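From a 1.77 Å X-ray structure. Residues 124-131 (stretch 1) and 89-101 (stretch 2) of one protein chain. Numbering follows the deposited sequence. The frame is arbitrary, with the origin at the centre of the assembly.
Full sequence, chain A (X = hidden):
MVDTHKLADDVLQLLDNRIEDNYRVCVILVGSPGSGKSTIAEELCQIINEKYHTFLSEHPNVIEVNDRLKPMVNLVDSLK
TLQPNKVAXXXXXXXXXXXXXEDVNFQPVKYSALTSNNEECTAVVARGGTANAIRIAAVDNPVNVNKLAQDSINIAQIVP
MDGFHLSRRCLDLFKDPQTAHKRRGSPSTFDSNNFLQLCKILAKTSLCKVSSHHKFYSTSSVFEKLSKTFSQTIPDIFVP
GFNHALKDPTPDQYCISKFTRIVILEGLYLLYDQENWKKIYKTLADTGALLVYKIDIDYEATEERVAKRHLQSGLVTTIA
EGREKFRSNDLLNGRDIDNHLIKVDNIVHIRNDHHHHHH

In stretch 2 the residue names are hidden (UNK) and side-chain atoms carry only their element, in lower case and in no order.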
ATOM      1  N   VAL A 124     -12.363   1.282  -9.139  1.00 16.50           N
ATOM      2  CA  VAL A 124     -12.016  -0.128  -9.241  1.00 15.86           C
ATOM      3  C   VAL A 124     -12.318  -0.744  -7.881  1.00 14.26           C
ATOM      4  O   VAL A 124     -11.755  -0.325  -6.872  1.00 11.92           O
ATOM      5  CB  VAL A 124     -10.518  -0.315  -9.562  1.00 16.61           C
ATOM      6  CG1 VAL A 124     -10.156  -1.801  -9.544  1.00 15.85           C
ATOM      7  CG2 VAL A 124     -10.201   0.300 -10.925  1.00 18.76           C
ATOM      8  N   VAL A 125     -13.226  -1.719  -7.854  1.00 13.96           N
ATOM      9  CA  VAL A 125     -13.605  -2.371  -6.605  1.00 14.48           C
ATOM     10  C   VAL A 125     -13.491  -3.884  -6.685  1.00 15.07           C
ATOM     11  O   VAL A 125     -13.578  -4.469  -7.764  1.00 14.32           O
ATOM     12  CB  VAL A 125     -15.061  -2.028  -6.192  1.00 14.58           C
ATOM     13  CG1 VAL A 125     -15.177  -0.551  -5.865  1.00 15.09           C
ATOM     14  CG2 VAL A 125     -16.031  -2.400  -7.315  1.00 15.46           C
ATOM     15  N   ALA A 126     -13.283  -4.506  -5.530  1.00 15.28           N
ATOM     16  CA  ALA A 126     -13.176  -5.953  -5.447  1.00 15.78           C
ATOM     17  C   ALA A 126     -14.140  -6.456  -4.375  1.00 15.65           C
ATOM     18  O   ALA A 126     -15.188  -5.855  -4.155  1.00 16.12           O
ATOM     19  CB  ALA A 126     -11.745  -6.368  -5.133  1.00 15.65           C
ATOM     20  N   ARG A 127     -13.787  -7.531  -3.683  1.00 16.38           N
ATOM     21  CA  ARG A 127     -14.707  -8.087  -2.697  1.00 17.06           C
ATOM     22  C   ARG A 127     -15.073  -7.193  -1.518  1.00 17.33           C
ATOM     23  O   ARG A 127     -16.063  -7.447  -0.844  1.00 19.65           O
ATOM     24  CB  ARG A 127     -14.199  -9.447  -2.205  1.00 16.97           C
ATOM     25  CG  ARG A 127     -13.060  -9.435  -1.200  1.00 14.86           C
ATOM     26  CD  ARG A 127     -12.688 -10.884  -0.892  1.00 15.15           C
ATOM     27  NE  ARG A 127     -12.296 -11.100   0.498  1.00 15.40           N
ATOM     28  CZ  ARG A 127     -11.040 -11.149   0.929  1.00 16.82           C
ATOM     29  NH1 ARG A 127     -10.031 -10.992   0.078  1.00 16.12           N
ATOM     30  NH2 ARG A 127     -10.794 -11.375   2.212  1.00 14.37           N
ATOM     31  N   GLY A 128     -14.293  -6.143  -1.283  1.00 16.29           N
ATOM     32  CA  GLY A 128     -14.580  -5.240  -0.182  1.00 15.65           C
ATOM     33  C   GLY A 128     -15.587  -4.161  -0.550  1.00 16.29           C
ATOM     34  O   GLY A 128     -16.087  -3.441   0.313  1.00 16.86           O
ATOM     35  N   GLY A 129     -15.889  -4.039  -1.837  1.00 16.44           N
ATOM     36  CA  GLY A 129     -16.851  -3.038  -2.259  1.00 16.79           C
ATOM     37  C   GLY A 129     -16.264  -1.644  -2.347  1.00 16.32           C
ATOM     38  O   GLY A 129     -15.045  -1.472  -2.356  1.00 15.02           O
ATOM     39  N   THR A 130     -17.132  -0.638  -2.385  1.00 16.38           N
ATOM     40  CA  THR A 130     -16.684   0.745  -2.511  1.00 17.07           C
ATOM     41  C   THR A 130     -15.774   1.263  -1.405  1.00 16.35           C
ATOM     42  O   THR A 130     -14.999   2.193  -1.630  1.00 16.38           O
ATOM     43  CB  THR A 130     -17.883   1.704  -2.639  1.00 17.64           C
ATOM     44  OG1 THR A 130     -18.697   1.611  -1.467  1.00 20.73           O
ATOM     45  CG2 THR A 130     -18.711   1.349  -3.859  1.00 17.23           C
ATOM     46  N   ALA A 131     -15.857   0.671  -0.217  1.00 17.15           N
ATOM     47  CA  ALA A 131     -15.035   1.115   0.907  1.00 16.24           C
ATOM     48  C   ALA A 131     -13.535   0.979   0.649  1.00 15.16           C
ATOM     49  O   ALA A 131     -12.736   1.719   1.219  1.00 15.15           O
ATOM     50  CB  ALA A 131     -15.417   0.352   2.171  1.00 16.66           C
ATOM     51  N   UNK A  89     -27.141  -1.677  -7.994  1.00 28.67           N
ATOM     52  CA  UNK A  89     -27.417  -2.719  -7.011  1.00 29.87           C
ATOM     53  C   UNK A  89     -26.411  -2.663  -5.864  1.00 29.82           C
ATOM     54  O   UNK A  89     -26.786  -2.690  -4.693  1.00 30.22           O
ATOM     55  o   UNK A  89     -28.253  -6.792  -8.466  1.00 40.74           O
ATOM     56  c   UNK A  89     -27.592  -6.598  -7.426  1.00 38.15           C
ATOM     57  c   UNK A  89     -27.362  -4.096  -7.677  1.00 32.18           C
ATOM     58  o   UNK A  89     -26.850  -7.467  -6.919  1.00 40.68           O
ATOM     59  c   UNK A  89     -27.699  -5.248  -6.745  1.00 35.14           C
ATOM     60  N   UNK A  90     -25.128  -2.593  -6.211  1.00 29.71           N
ATOM     61  CA  UNK A  90     -24.064  -2.526  -5.211  1.00 27.80           C
ATOM     62  C   UNK A  90     -24.257  -1.330  -4.293  1.00 26.85           C
ATOM     63  O   UNK A  90     -24.173  -1.453  -3.072  1.00 26.04           O
ATOM     64  c   UNK A  90     -20.412  -0.014  -6.533  1.00 31.09           C
ATOM     65  c   UNK A  90     -21.576  -1.975  -4.962  1.00 28.56           C
ATOM     66  s   UNK A  90     -20.056  -1.636  -5.856  1.00 29.50           S
ATOM     67  c   UNK A  90     -22.699  -2.419  -5.893  1.00 27.55           C
ATOM     68  N   UNK A  91     -24.504  -0.169  -4.891  1.00 27.47           N
ATOM     69  CA  UNK A  91     -24.717   1.056  -4.132  1.00 29.56           C
ATOM     70  C   UNK A  91     -25.929   0.893  -3.226  1.00 30.12           C
ATOM     71  O   UNK A  91     -25.918   1.320  -2.072  1.00 30.22           O
ATOM     72  c   UNK A  91     -22.473   2.830  -5.174  1.00 32.92           C
ATOM     73  c   UNK A  91     -23.728   2.493  -5.949  1.00 31.60           C
ATOM     74  c   UNK A  91     -24.960   2.260  -5.069  1.00 30.09           C
ATOM     75  c   UNK A  91     -25.277   3.501  -4.246  1.00 30.58           C
ATOM     76  N   UNK A  92     -26.975   0.276  -3.761  1.00 31.66           N
ATOM     77  CA  UNK A  92     -28.192   0.051  -2.996  1.00 33.90           C
ATOM     78  C   UNK A  92     -27.894  -0.872  -1.817  1.00 32.65           C
ATOM     79  O   UNK A  92     -28.515  -0.762  -0.761  1.00 32.88           O
ATOM     80  o   UNK A  92     -32.205  -2.387  -3.962  1.00 47.46           O
ATOM     81  c   UNK A  92     -30.600  -0.796  -3.210  1.00 42.59           C
ATOM     82  c   UNK A  92     -31.663  -1.282  -4.174  1.00 45.31           C
ATOM     83  o   UNK A  92     -31.954  -0.553  -5.146  1.00 47.70           O
ATOM     84  c   UNK A  92     -29.266  -0.563  -3.895  1.00 37.38           C
ATOM     85  N   UNK A  93     -26.935  -1.777  -2.000  1.00 30.97           N
ATOM     86  CA  UNK A  93     -26.555  -2.709  -0.940  1.00 28.88           C
ATOM     87  C   UNK A  93     -25.402  -2.160  -0.101  1.00 27.91           C
ATOM     88  O   UNK A  93     -24.522  -2.907   0.335  1.00 26.18           O
ATOM     89  c   UNK A  93     -26.168  -4.066  -1.533  1.00 29.89           C
ATOM     90  c   UNK A  93     -27.329  -4.751  -2.222  1.00 31.67           C
ATOM     91  n   UNK A  93     -27.085  -5.277  -3.417  1.00 34.14           N
ATOM     92  o   UNK A  93     -28.432  -4.816  -1.682  1.00 33.71           O
ATOM     93  N   UNK A  94     -25.419  -0.847   0.112  1.00 26.81           N
ATOM     94  CA  UNK A  94     -24.409  -0.154   0.908  1.00 26.77           C
ATOM     95  C   UNK A  94     -22.980  -0.269   0.364  1.00 25.49           C
ATOM     96  O   UNK A  94     -22.014  -0.239   1.130  1.00 25.50           O
ATOM     97  c   UNK A  94     -26.685   0.499   2.714  1.00 31.58           C
ATOM     98  c   UNK A  94     -25.859  -0.758   2.939  1.00 29.67           C
ATOM     99  o   UNK A  94     -27.727   0.459   2.061  1.00 32.28           O
ATOM    100  c   UNK A  94     -24.452  -0.656   2.355  1.00 28.34           C
ATOM    101  n   UNK A  94     -26.220   1.620   3.250  1.00 30.84           N
ATOM    102  N   UNK A  95     -22.855  -0.401  -0.954  1.00 24.90           N
ATOM    103  CA  UNK A  95     -21.547  -0.498  -1.583  1.00 23.75           C
ATOM    104  C   UNK A  95     -20.837  -1.820  -1.374  1.00 24.99           C
ATOM    105  O   UNK A  95     -19.605  -1.873  -1.361  1.00 23.31           O
ATOM    106  N   UNK A  96     -21.610  -2.892  -1.225  1.00 24.67           N
ATOM    107  CA  UNK A  96     -21.042  -4.216  -1.004  1.00 26.17           C
ATOM    108  C   UNK A  96     -21.551  -5.282  -1.969  1.00 25.97           C
ATOM    109  O   UNK A  96     -22.585  -5.114  -2.618  1.00 25.10           O
ATOM    110  c   UNK A  96     -21.120  -4.342   2.901  1.00 31.41           C
ATOM    111  c   UNK A  96     -20.587  -3.914   1.549  1.00 28.51           C
ATOM    112  c   UNK A  96     -21.325  -4.660   0.434  1.00 27.97           C
ATOM    113  c   UNK A  96     -19.102  -4.198   1.456  1.00 29.94           C
ATOM    114  N   UNK A  97     -20.790  -6.369  -2.065  1.00 27.42           N
ATOM    115  CA  UNK A  97     -21.127  -7.520  -2.898  1.00 27.27           C
ATOM    116  C   UNK A  97     -21.379  -8.644  -1.891  1.00 28.51           C
ATOM    117  O   UNK A  97     -20.476  -9.417  -1.567  1.00 26.90           O
ATOM    118  c   UNK A  97     -18.376  -6.230  -4.827  1.00 26.74           C
ATOM    119  c   UNK A  97     -18.044  -5.283  -5.797  1.00 25.29           C
ATOM    120  c   UNK A  97     -20.197  -5.603  -6.826  1.00 26.91           C
ATOM    121  c   UNK A  97     -19.951  -7.904  -3.806  1.00 26.95           C
ATOM    122  c   UNK A  97     -18.958  -4.970  -6.799  1.00 26.35           C
ATOM    123  c   UNK A  97     -20.518  -6.550  -5.849  1.00 27.22           C
ATOM    124  c   UNK A  97     -19.612  -6.871  -4.844  1.00 26.13           C
ATOM    125  N   UNK A  98     -22.607  -8.719  -1.393  1.00 29.22           N
ATOM    126  CA  UNK A  98     -22.987  -9.710  -0.390  1.00 30.95           C
ATOM    127  C   UNK A  98     -22.468 -11.132  -0.586  1.00 30.49           C
ATOM    128  O   UNK A  98     -21.976 -11.747   0.360  1.00 31.49           O
ATOM    129  c   UNK A  98     -24.513  -9.752  -0.255  1.00 33.29           C
ATOM    130  c   UNK A  98     -27.014 -11.340   2.225  1.00 38.91           C
ATOM    131  c   UNK A  98     -25.010 -10.625   0.891  1.00 36.05           C
ATOM    132  n   UNK A  98     -26.558 -12.757   2.234  1.00 38.91           N
ATOM    133  c   UNK A  98     -26.527 -10.582   1.001  1.00 37.81           C
ATOM    134  N   UNK A  99     -22.566 -11.652  -1.805  1.00 29.40           N
ATOM    135  CA  UNK A  99     -22.138 -13.021  -2.079  1.00 30.08           C
ATOM    136  C   UNK A  99     -20.651 -13.249  -2.360  1.00 29.02           C
ATOM    137  O   UNK A  99     -20.254 -14.368  -2.686  1.00 28.34           O
ATOM    138  o   UNK A  99     -25.187 -13.144  -3.927  1.00 37.17           O
ATOM    139  c   UNK A  99     -22.947 -13.592  -3.248  1.00 32.82           C
ATOM    140  c   UNK A  99     -24.444 -13.541  -3.003  1.00 35.43           C
ATOM    141  o   UNK A  99     -24.881 -13.908  -1.891  1.00 38.25           O
ATOM    142  N   UNK A 100     -19.824 -12.216  -2.224  1.00 25.83           N
ATOM    143  CA  UNK A 100     -18.401 -12.378  -2.512  1.00 25.11           C
ATOM    144  C   UNK A 100     -17.438 -11.793  -1.485  1.00 23.03           C
ATOM    145  O   UNK A 100     -16.239 -11.723  -1.736  1.00 24.03           O
ATOM    146  n   UNK A 100     -20.099 -13.055  -6.676  1.00 31.31           N
ATOM    147  c   UNK A 100     -19.259 -14.050  -6.456  1.00 31.51           C
ATOM    148  c   UNK A 100     -18.089 -11.774  -3.883  1.00 26.53           C
ATOM    149  c   UNK A 100     -19.832 -12.041  -5.790  1.00 30.43           C
ATOM    150  n   UNK A 100     -18.461 -13.709  -5.459  1.00 29.49           N
ATOM    151  c   UNK A 100     -18.797 -12.447  -5.016  1.00 28.36           C
ATOM    152  N   UNK A 101     -17.949 -11.390  -0.326  1.00 21.89           N
ATOM    153  CA  UNK A 101     -17.107 -10.793   0.705  1.00 22.65           C
ATOM    154  C   UNK A 101     -15.929 -11.641   1.188  1.00 21.83           C
ATOM    155  O   UNK A 101     -14.949 -11.102   1.701  1.00 21.02           O
ATOM    156  c   UNK A 101     -18.933  -9.288   1.527  1.00 24.17           C
ATOM    157  c   UNK A 101     -17.948 -10.369   1.933  1.00 22.96           C
ATOM    158  c   UNK A 101     -18.681 -11.571   2.509  1.00 23.69           C
TER
HETATM  159  O   HOH W   1     -17.837  -1.360   0.739  1.00 19.41           O

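Position 89 carries three carbons, the third bearing two oxygens, and is out of reach of stretch 1: Glu89, on the helix. At 90 the chain is unbranched, two carbons, a sulfur and a final carbon; the last carbon meets Thr130 and the sulfur nears Val125, which makes it Met90. Its CE lies 3.4 Å from Thr130 CG2, and its SD is 4.3 Å from Val125 CG2.

Position 91 has four carbons forked at the first, one arm two carbons long, and the end of that arm nears Thr130. This is Ile91, whose CD1 comes within 4.3 Å of Thr130 CG2. Position 92 repeats the three carbons and two oxygens of 89 and is Glu92, again out of reach.

At 93, two carbons end in one oxygen and one nitrogen: Asn93, the first residue to leave helical angles. Position 94 adds one carbon to that pattern and is Gln94, its end leading away from stretch 1.

Position 95 has no side-chain atoms, so it is Gly95. Its phi of 73° favours glycine, and an ideal CB would sit 2.2 Å from Thr130 OG1, a clash. The bare backbone lets its O accept a hydrogen bond from Thr130 N at 2.9 Å.

Position 96 has four carbons forked at the second, and one branch end meets Gly128 O: Leu96. Its CB points sideways, but its CD2 reaches to 3.3 Å from Gly128 O. Position 97 has one carbon and a six-carbon ring, with no oxygen at its tip, and the ring edge meets Val125 CG2 and Ala126 O: Phe97. Its CE2 is 3.8 Å from Val125 CG2, and its CD2 is 3.3 Å from Ala126 O.

At 98, four carbons in a row end in nitrogen: Lys98. Its CA-to-CB bond points away, and the side chain makes no contact with stretch 1. Position 99 has two carbons, the second with two oxygens, and is Asp99, out of reach. At 100, one carbon leads to a five-membered ring of three carbons and two nitrogens, whose end leads away from stretch 1: His100. Its backbone O packs 3.1 Å from Arg127 CB. Position 101 has three carbons forked at the first and is Val101, whose CB points away and whose O faces stretch 1.

The contact works through backbone carbonyls as much as side chains. Arg127 NE donates to Val101 O at 2.9 Å, near the guanidinium plane. At the other site, Gly95 O receives Thr130 N and a CA-H contact from Gly129 CA at 3.1 Å, an approach that an ideal CB on Gly129 would block, 1.9 Å from that oxygen. Water 1 donates to Gly95 O and Gly128 O, both at 2.8 Å, joining the loops. The rule is two glycines for close backbone approach, with Met90 and Phe97 packing on Val125.

Stretch 2, residues 89-101: EMIENQGLFKDHV
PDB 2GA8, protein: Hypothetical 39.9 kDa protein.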